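Local coordinates for protein lactate racemase (Thermoanaerobacterium thermosaccharolyticum, PDB 2YJG) that interconverts the D- and L-isomers of lactate, using a nickel pincer cofactor derived from nicotinic acid mononucleotide, at residues H73-P84 against E115-L124; D163-I171 against A231-I241. All blocks are in the same frame, centred on the assembly; numbering follows the deposited sequence.

Contact 1 of 2, residues H73-P84 against E115-L124; sequences HTRPVPSRITLP and EMKAKFGEDL. With SO4 (sulfate ion), chain D; SO4 (sulfate ion), chain E.
The imidazole of His73 is sandwiched: Thr74 CG2 lies against one face, and the carboxylate of Glu115 stacks on the opposite face with the two planes 17° apart. Glu115 OE1 sits 3.3 Å from His73 CD2, near the ring's rim. Polar partners outside the stack fix both groups, since His73 ND1 is hydrogen-bonded to Thr111 and Glu115 forms a salt bridge with Arg109. The guanidinium of Arg80 has the backbone of Phe120 and Gly121 over one face, while Ala118 O and a sulfate ion, probably from the crystallisation liquor, meet its edge. Arg80 NE and Arg80 NH2 grip Ala118 O side-on from the same face of that carbonyl, Arg80 NH2 at 2.9 Å and well above the carbonyl plane. Arg80 NH2 also donates to sulfate O4 (2.8 Å), and O3 of the same ion accepts from both Lys117 NZ and Glu122 N, the latter at 2.7 Å. Glu122 OE2 bonds to Leu113 N of the second subunit. Gly121, with positive phi, separates the two helices and lets the arginine lie flat on the backbone. Lys119 bends at chi2 (84°), bringing its NZ to Arg75 O (2.8 Å) and Val77 O (2.7 Å); the first bond uses a lone pair in the carbonyl plane. This ammonium ties down the loop containing His73, Thr74 and Arg75, which probably bind the nickel cofactor, as in related enzymes. Leu83 CD1 packs 3.5 Å from Phe120 CD1, and Leu124 CD2 reaches Pro84. Helix 79-84 passes helix 115-120 at 76°, and the pair lies beside the mixed sheet: Leu83 and Phe120 touch strand 66-71, and Val77 and Leu83 rest on Glu168 of strand 164-170.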
# COMPACT_ATOMS: atom_id res chain seq x y z
N HIS A 73 12.89 2.77 -2.25
CA HIS A 73 12.39 3.13 -3.59
C HIS A 73 13.45 3.72 -4.53
O HIS A 73 13.28 3.64 -5.75
CB HIS A 73 11.21 4.16 -3.46
CG HIS A 73 11.61 5.43 -2.77
ND1 HIS A 73 12.01 5.46 -1.45
CD2 HIS A 73 11.72 6.70 -3.22
CE1 HIS A 73 12.35 6.69 -1.11
NE2 HIS A 73 12.20 7.46 -2.17
N THR A 74 14.51 4.32 -3.99
CA THR A 74 15.60 4.82 -4.83
C THR A 74 16.63 3.76 -5.32
O THR A 74 17.49 4.07 -6.15
CB THR A 74 16.38 5.96 -4.14
OG1 THR A 74 17.31 5.44 -3.18
CG2 THR A 74 15.43 6.99 -3.46
N ARG A 75 16.58 2.52 -4.80
CA ARG A 75 17.58 1.52 -5.16
C ARG A 75 16.90 0.52 -6.08
O ARG A 75 15.69 0.30 -5.97
CB ARG A 75 18.15 0.81 -3.92
CG ARG A 75 18.73 1.75 -2.86
CD ARG A 75 19.74 2.77 -3.36
NE ARG A 75 21.01 2.13 -3.76
CZ ARG A 75 21.65 2.30 -4.94
NH1 ARG A 75 21.19 3.11 -5.91
NH2 ARG A 75 22.79 1.65 -5.14
N PRO A 76 17.65 -0.07 -7.01
CA PRO A 76 17.06 -1.02 -7.96
C PRO A 76 16.89 -2.47 -7.51
O PRO A 76 16.76 -3.36 -8.36
CB PRO A 76 18.03 -0.94 -9.14
CG PRO A 76 19.32 -0.77 -8.50
CD PRO A 76 19.07 0.17 -7.31
N VAL A 77 16.88 -2.72 -6.21
CA VAL A 77 16.69 -4.07 -5.70
C VAL A 77 15.35 -4.67 -6.20
O VAL A 77 14.27 -4.08 -6.05
CB VAL A 77 16.79 -4.13 -4.17
CG1 VAL A 77 16.63 -5.54 -3.69
CG2 VAL A 77 18.08 -3.51 -3.66
N PRO A 78 15.41 -5.83 -6.86
CA PRO A 78 14.23 -6.44 -7.44
C PRO A 78 13.43 -7.19 -6.39
O PRO A 78 13.32 -8.41 -6.43
CB PRO A 78 14.79 -7.39 -8.50
CG PRO A 78 16.12 -7.77 -7.99
CD PRO A 78 16.63 -6.60 -7.17
N SER A 79 12.87 -6.45 -5.44
CA SER A 79 12.29 -7.10 -4.28
C SER A 79 11.01 -7.88 -4.51
O SER A 79 10.64 -8.71 -3.68
CB SER A 79 12.10 -6.08 -3.14
OG SER A 79 13.33 -5.46 -2.80
N ARG A 80 10.28 -7.61 -5.60
CA ARG A 80 9.13 -8.45 -5.94
C ARG A 80 9.56 -9.90 -6.12
O ARG A 80 8.78 -10.81 -5.97
CB ARG A 80 8.44 -7.94 -7.23
CG ARG A 80 7.73 -6.63 -7.11
CD ARG A 80 7.57 -5.95 -8.51
NE ARG A 80 6.81 -4.68 -8.47
CZ ARG A 80 5.47 -4.56 -8.41
NH1 ARG A 80 4.69 -5.62 -8.35
NH2 ARG A 80 4.90 -3.35 -8.39
N ILE A 81 10.81 -10.13 -6.50
CA ILE A 81 11.31 -11.47 -6.69
C ILE A 81 11.93 -11.99 -5.40
O ILE A 81 11.62 -13.10 -4.93
CB ILE A 81 12.32 -11.53 -7.81
CG1 ILE A 81 11.64 -11.23 -9.18
CG2 ILE A 81 12.99 -12.90 -7.77
CD1 ILE A 81 12.61 -10.93 -10.33
N THR A 82 12.76 -11.17 -4.78
CA THR A 82 13.60 -11.63 -3.68
C THR A 82 12.87 -11.76 -2.35
O THR A 82 13.06 -12.74 -1.65
CB THR A 82 14.80 -10.70 -3.48
OG1 THR A 82 14.33 -9.36 -3.32
CG2 THR A 82 15.79 -10.79 -4.68
N LEU A 83 12.00 -10.80 -2.01
CA LEU A 83 11.29 -10.87 -0.72
C LEU A 83 10.39 -12.11 -0.53
O LEU A 83 10.47 -12.72 0.54
CB LEU A 83 10.54 -9.59 -0.46
CG LEU A 83 11.46 -8.44 -0.03
CD1 LEU A 83 10.65 -7.14 0.06
CD2 LEU A 83 12.21 -8.79 1.36
N PRO A 84 9.57 -12.50 -1.56
CA PRO A 84 8.79 -13.72 -1.33
C PRO A 84 9.65 -14.96 -1.10
O PRO A 84 9.23 -15.90 -0.38
CB PRO A 84 8.02 -13.88 -2.63
CG PRO A 84 7.78 -12.53 -3.10
CD PRO A 84 9.09 -11.79 -2.76
N GLU A 115 5.12 4.63 -3.82
CA GLU A 115 6.47 4.15 -4.08
C GLU A 115 6.63 2.72 -3.57
O GLU A 115 7.23 1.89 -4.22
CB GLU A 115 7.49 5.09 -3.41
CG GLU A 115 7.71 6.37 -4.20
CD GLU A 115 8.44 7.48 -3.42
OE1 GLU A 115 8.65 7.37 -2.17
OE2 GLU A 115 8.81 8.46 -4.10
N MET A 116 6.06 2.44 -2.40
CA MET A 116 6.11 1.09 -1.87
C MET A 116 5.35 0.16 -2.81
O MET A 116 5.81 -0.91 -3.15
CB MET A 116 5.57 1.04 -0.44
CG MET A 116 6.60 1.54 0.55
SD MET A 116 6.03 1.75 2.23
CE MET A 116 5.63 0.13 2.33
N LYS A 117 4.20 0.60 -3.29
CA LYS A 117 3.42 -0.22 -4.22
C LYS A 117 4.23 -0.44 -5.48
O LYS A 117 4.28 -1.55 -5.96
CB LYS A 117 2.10 0.48 -4.59
CG LYS A 117 1.24 -0.30 -5.56
CD LYS A 117 0.18 0.59 -6.22
CE LYS A 117 -0.20 0.02 -7.59
NZ LYS A 117 -0.98 -1.23 -7.41
N ALA A 118 4.88 0.60 -6.01
CA ALA A 118 5.67 0.44 -7.25
C ALA A 118 6.81 -0.56 -7.10
O ALA A 118 7.00 -1.44 -7.96
CB ALA A 118 6.19 1.80 -7.78
N LYS A 119 7.50 -0.49 -5.96
CA LYS A 119 8.65 -1.36 -5.67
C LYS A 119 8.30 -2.80 -5.34
O LYS A 119 8.90 -3.72 -5.90
CB LYS A 119 9.45 -0.80 -4.50
CG LYS A 119 10.81 -1.42 -4.35
CD LYS A 119 11.72 -0.65 -5.32
CE LYS A 119 13.10 -1.12 -5.21
NZ LYS A 119 13.60 -1.54 -6.54
N PHE A 120 7.35 -2.99 -4.42
CA PHE A 120 7.04 -4.28 -3.83
C PHE A 120 5.75 -4.93 -4.33
O PHE A 120 5.62 -6.13 -4.25
CB PHE A 120 6.99 -4.13 -2.29
CG PHE A 120 8.23 -3.55 -1.72
CD1 PHE A 120 9.41 -4.30 -1.67
CD2 PHE A 120 8.27 -2.26 -1.23
CE1 PHE A 120 10.56 -3.76 -1.14
CE2 PHE A 120 9.45 -1.71 -0.74
CZ PHE A 120 10.59 -2.49 -0.68
N GLY A 121 4.84 -4.15 -4.91
CA GLY A 121 3.56 -4.69 -5.35
C GLY A 121 2.55 -4.58 -4.21
O GLY A 121 2.89 -4.63 -3.03
N GLU A 122 1.29 -4.42 -4.60
CA GLU A 122 0.20 -4.15 -3.70
C GLU A 122 -0.03 -5.26 -2.65
O GLU A 122 -0.19 -4.97 -1.47
CB GLU A 122 -1.01 -3.99 -4.61
CG GLU A 122 -2.29 -3.72 -4.01
CD GLU A 122 -3.18 -2.93 -4.97
OE1 GLU A 122 -2.63 -2.17 -5.79
OE2 GLU A 122 -4.40 -3.04 -4.85
N ASP A 123 -0.01 -6.50 -3.09
CA ASP A 123 -0.32 -7.61 -2.19
C ASP A 123 0.76 -7.72 -1.12
O ASP A 123 0.46 -7.84 0.07
CB ASP A 123 -0.42 -8.94 -2.96
CG ASP A 123 -1.64 -9.02 -3.88
OD1 ASP A 123 -2.56 -8.19 -3.84
OD2 ASP A 123 -1.68 -10.00 -4.64
N LEU A 124 2.04 -7.63 -1.53
CA LEU A 124 3.11 -7.75 -0.57
C LEU A 124 3.08 -6.60 0.48
O LEU A 124 3.25 -6.84 1.70
CB LEU A 124 4.44 -7.82 -1.35
CG LEU A 124 5.72 -8.42 -0.80
CD1 LEU A 124 5.44 -9.78 -0.18
CD2 LEU A 124 6.75 -8.49 -2.00
S SO4 D . 1.01 -4.31 -8.41
O1 SO4 D . 1.39 -5.70 -8.26
O2 SO4 D . -0.02 -4.07 -9.39
O3 SO4 D . 0.57 -3.73 -7.16
O4 SO4 D . 2.16 -3.52 -8.77
S SO4 E . 23.19 0.32 -0.73
O1 SO4 E . 22.78 -0.36 0.50
O2 SO4 E . 22.27 -0.16 -1.80
O3 SO4 E . 23.13 1.81 -0.69
O4 SO4 E . 24.54 -0.08 -0.91

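Contact 2 of 2, residues D163-I171 against A231-I241; sequences DLLVAEGFI and ANLAFILNVVI
Ala167 and Gly169 of strand 164-170 each bond through N and O to the residues on either side of their partners, Ile236 and Asn238, on strand 233-241, which runs parallel at 15°; the Ala167 N to Phe235 O and Leu237 N to Ala167 O bonds are both 3.0 Å, that from Gly169 N to Leu237 O is weak, and Ala234 N to Leu165 O and Ile171 N to Val239 O close the two ends. The two are neighbouring strands of the mixed six-stranded sheet in the N-terminal part of the enzyme. Val166, Glu168, Phe170, Phe235, Leu237 and Val239 occupy one face of the sheet. There Val166 and Phe235 lie side by side, with Val166 CG1 at the edge of the phenyl ring, and Leu56 packs on both. The carboxylate of Glu168 is buried but well satisfied, hydrogen-bonded by Thr70, Ser79 and Thr82. Phe170 CB lies 3.9 Å from Val239 CG2. With CG between the backbone N and carbonyl carbon (chi1 79°), the Phe170 ring is turned so that its CD2 meets Ile241 CD1 at 4.1 Å. On the other face, Ala167 CB meets Leu233 CD1 at 3.7 Å, and Asn238 lies beside Gly169, which has no side chain on this face. Ile171 crosses the Asn238 side chain at about a right angle, its CD1 3.7 Å from Asn238 CB, and both residues pack on His259 of helix 257-270. At each end of the pairing one water bridges the strands: the first accepts from Leu165 N and donates to Asn232 O, while the second accepts from Ile241 N and donates to Ile171 O, both of its bonds 2.9 Å long.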
# COMPACT_ATOMS: atom_id res chain seq x y z
N ASP A 163 14.91 -10.89 17.16
CA ASP A 163 15.48 -12.23 17.40
C ASP A 163 16.44 -12.67 16.34
O ASP A 163 17.43 -13.38 16.59
CB ASP A 163 14.35 -13.26 17.31
CG ASP A 163 13.82 -13.61 18.59
OD1 ASP A 163 14.27 -12.99 19.60
OD2 ASP A 163 12.95 -14.51 18.62
N LEU A 164 16.11 -12.31 15.11
CA LEU A 164 17.00 -12.55 14.00
C LEU A 164 16.91 -11.35 13.11
O LEU A 164 15.79 -10.87 12.78
CB LEU A 164 16.59 -13.82 13.28
CG LEU A 164 17.40 -14.26 12.08
CD1 LEU A 164 18.75 -14.75 12.54
CD2 LEU A 164 16.63 -15.31 11.20
N LEU A 165 18.06 -10.82 12.74
CA LEU A 165 18.14 -9.74 11.79
C LEU A 165 18.78 -10.20 10.49
O LEU A 165 19.89 -10.75 10.49
CB LEU A 165 18.94 -8.59 12.38
CG LEU A 165 19.02 -7.29 11.55
CD1 LEU A 165 17.57 -6.67 11.26
CD2 LEU A 165 19.93 -6.28 12.19
N VAL A 166 18.06 -9.93 9.40
CA VAL A 166 18.43 -10.32 8.06
C VAL A 166 18.46 -9.06 7.17
O VAL A 166 17.74 -8.09 7.44
CB VAL A 166 17.37 -11.34 7.51
CG1 VAL A 166 17.56 -11.63 6.08
CG2 VAL A 166 17.48 -12.62 8.27
N ALA A 167 19.18 -9.11 6.06
CA ALA A 167 19.09 -8.01 5.05
C ALA A 167 19.18 -8.54 3.64
O ALA A 167 19.86 -9.56 3.39
CB ALA A 167 20.20 -7.02 5.25
N GLU A 168 18.54 -7.81 2.73
CA GLU A 168 18.73 -8.04 1.34
C GLU A 168 19.30 -6.78 0.71
O GLU A 168 19.30 -5.69 1.29
CB GLU A 168 17.47 -8.48 0.64
CG GLU A 168 16.34 -7.46 0.58
CD GLU A 168 15.36 -7.72 -0.56
OE1 GLU A 168 15.48 -8.77 -1.24
OE2 GLU A 168 14.47 -6.85 -0.80
N GLY A 169 19.83 -6.93 -0.49
CA GLY A 169 20.49 -5.80 -1.15
C GLY A 169 21.01 -6.19 -2.52
O GLY A 169 20.73 -7.30 -3.01
N PHE A 170 21.83 -5.33 -3.12
CA PHE A 170 22.50 -5.66 -4.39
C PHE A 170 23.95 -5.13 -4.36
O PHE A 170 24.31 -4.23 -3.49
CB PHE A 170 21.74 -5.09 -5.59
CG PHE A 170 21.97 -3.67 -5.82
CD1 PHE A 170 21.71 -2.75 -4.84
CD2 PHE A 170 22.46 -3.24 -7.01
CE1 PHE A 170 22.00 -1.43 -5.07
CE2 PHE A 170 22.70 -1.93 -7.23
CZ PHE A 170 22.47 -1.04 -6.25
N ILE A 171 24.77 -5.67 -5.25
CA ILE A 171 26.21 -5.38 -5.20
C ILE A 171 26.68 -4.76 -6.50
O ILE A 171 26.50 -5.39 -7.57
CB ILE A 171 27.05 -6.65 -4.90
CG1 ILE A 171 26.81 -7.19 -3.53
CG2 ILE A 171 28.55 -6.29 -5.06
CD1 ILE A 171 27.30 -8.63 -3.30
N ALA A 231 25.25 -4.84 15.18
CA ALA A 231 23.81 -5.02 14.92
C ALA A 231 23.34 -6.46 14.90
O ALA A 231 22.13 -6.67 14.73
CB ALA A 231 23.46 -4.38 13.56
N ASN A 232 24.28 -7.41 14.94
CA ASN A 232 24.02 -8.87 14.81
C ASN A 232 23.26 -9.21 13.50
O ASN A 232 22.38 -10.05 13.47
CB ASN A 232 23.28 -9.44 16.06
CG ASN A 232 24.07 -9.20 17.39
OD1 ASN A 232 23.63 -8.48 18.31
ND2 ASN A 232 25.26 -9.78 17.45
N LEU A 233 23.65 -8.55 12.41
CA LEU A 233 23.23 -8.98 11.08
C LEU A 233 23.71 -10.40 10.81
O LEU A 233 24.90 -10.68 10.60
CB LEU A 233 23.74 -7.97 9.99
CG LEU A 233 23.35 -8.21 8.54
CD1 LEU A 233 21.80 -8.20 8.37
CD2 LEU A 233 24.00 -7.15 7.59
N ALA A 234 22.75 -11.31 10.78
CA ALA A 234 23.01 -12.75 10.81
C ALA A 234 22.98 -13.44 9.45
O ALA A 234 23.56 -14.52 9.25
CB ALA A 234 21.98 -13.40 11.75
N PHE A 235 22.32 -12.83 8.49
CA PHE A 235 22.16 -13.41 7.16
C PHE A 235 21.84 -12.28 6.17
O PHE A 235 21.04 -11.37 6.50
CB PHE A 235 21.02 -14.43 7.18
CG PHE A 235 20.91 -15.28 5.96
CD1 PHE A 235 20.16 -14.88 4.86
CD2 PHE A 235 21.50 -16.54 5.93
CE1 PHE A 235 20.05 -15.70 3.77
CE2 PHE A 235 21.39 -17.32 4.86
CZ PHE A 235 20.63 -16.93 3.79
N ILE A 236 22.45 -12.37 4.98
CA ILE A 236 22.11 -11.51 3.84
C ILE A 236 21.77 -12.30 2.56
O ILE A 236 22.16 -13.50 2.41
CB ILE A 236 23.22 -10.48 3.57
CG1 ILE A 236 24.43 -11.14 2.89
CG2 ILE A 236 23.59 -9.69 4.89
CD1 ILE A 236 25.48 -10.09 2.34
N LEU A 237 21.00 -11.68 1.67
CA LEU A 237 20.81 -12.17 0.29
C LEU A 237 21.15 -10.93 -0.49
O LEU A 237 20.49 -9.90 -0.33
CB LEU A 237 19.38 -12.63 0.01
CG LEU A 237 19.03 -12.75 -1.47
CD1 LEU A 237 19.85 -13.88 -2.10
CD2 LEU A 237 17.56 -12.88 -1.79
N ASN A 238 22.21 -10.99 -1.26
CA ASN A 238 22.55 -9.85 -2.16
C ASN A 238 22.58 -10.33 -3.62
O ASN A 238 23.20 -11.34 -3.91
CB ASN A 238 23.91 -9.25 -1.83
CG ASN A 238 23.90 -8.30 -0.66
OD1 ASN A 238 22.90 -8.12 0.07
ND2 ASN A 238 25.03 -7.70 -0.46
N VAL A 239 21.93 -9.60 -4.51
CA VAL A 239 21.90 -9.90 -5.91
C VAL A 239 22.88 -9.02 -6.69
O VAL A 239 23.37 -7.99 -6.22
CB VAL A 239 20.49 -9.81 -6.51
CG1 VAL A 239 19.56 -10.93 -5.99
CG2 VAL A 239 19.86 -8.43 -6.33
N VAL A 240 23.21 -9.51 -7.87
CA VAL A 240 23.94 -8.75 -8.85
C VAL A 240 22.98 -8.67 -10.02
O VAL A 240 22.42 -9.66 -10.45
CB VAL A 240 25.22 -9.38 -9.23
CG1 VAL A 240 25.86 -8.58 -10.36
CG2 VAL A 240 26.17 -9.48 -7.99
N ILE A 241 22.80 -7.47 -10.54
CA ILE A 241 21.79 -7.24 -11.55
C ILE A 241 22.45 -6.57 -12.78
O ILE A 241 23.47 -5.90 -12.65
CB ILE A 241 20.59 -6.40 -10.99
CG1 ILE A 241 21.04 -5.00 -10.52
CG2 ILE A 241 19.90 -7.10 -9.81
CD1 ILE A 241 19.87 -3.93 -10.17
O HOH W 1 20.32 -11.48 14.33
O HOH W 2 24.16 -5.23 -9.34

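Contact 2 is the buried core of the sheet, held chiefly by backbone bonds and apolar side chains, whereas contact 1 is partly exposed and sets charged side chains on carbonyl oxygens and a sulfate, beside a small apolar patch; its segment 115-124 also reaches the second subunit. The two meet at Glu168, whose carboxylate projects from the sheet to the first turn of helix 79-91, so this helix is tied to both the sheet and segment 115-124. Further along, Phe170 packs on Arg75, bringing the end of strand 164-170 against the probable cofactor-binding loop. Of contact 1, only the 73-75 end belongs to that probable site; contact 2 is two strands of the sheet on which helix 79-91 packs.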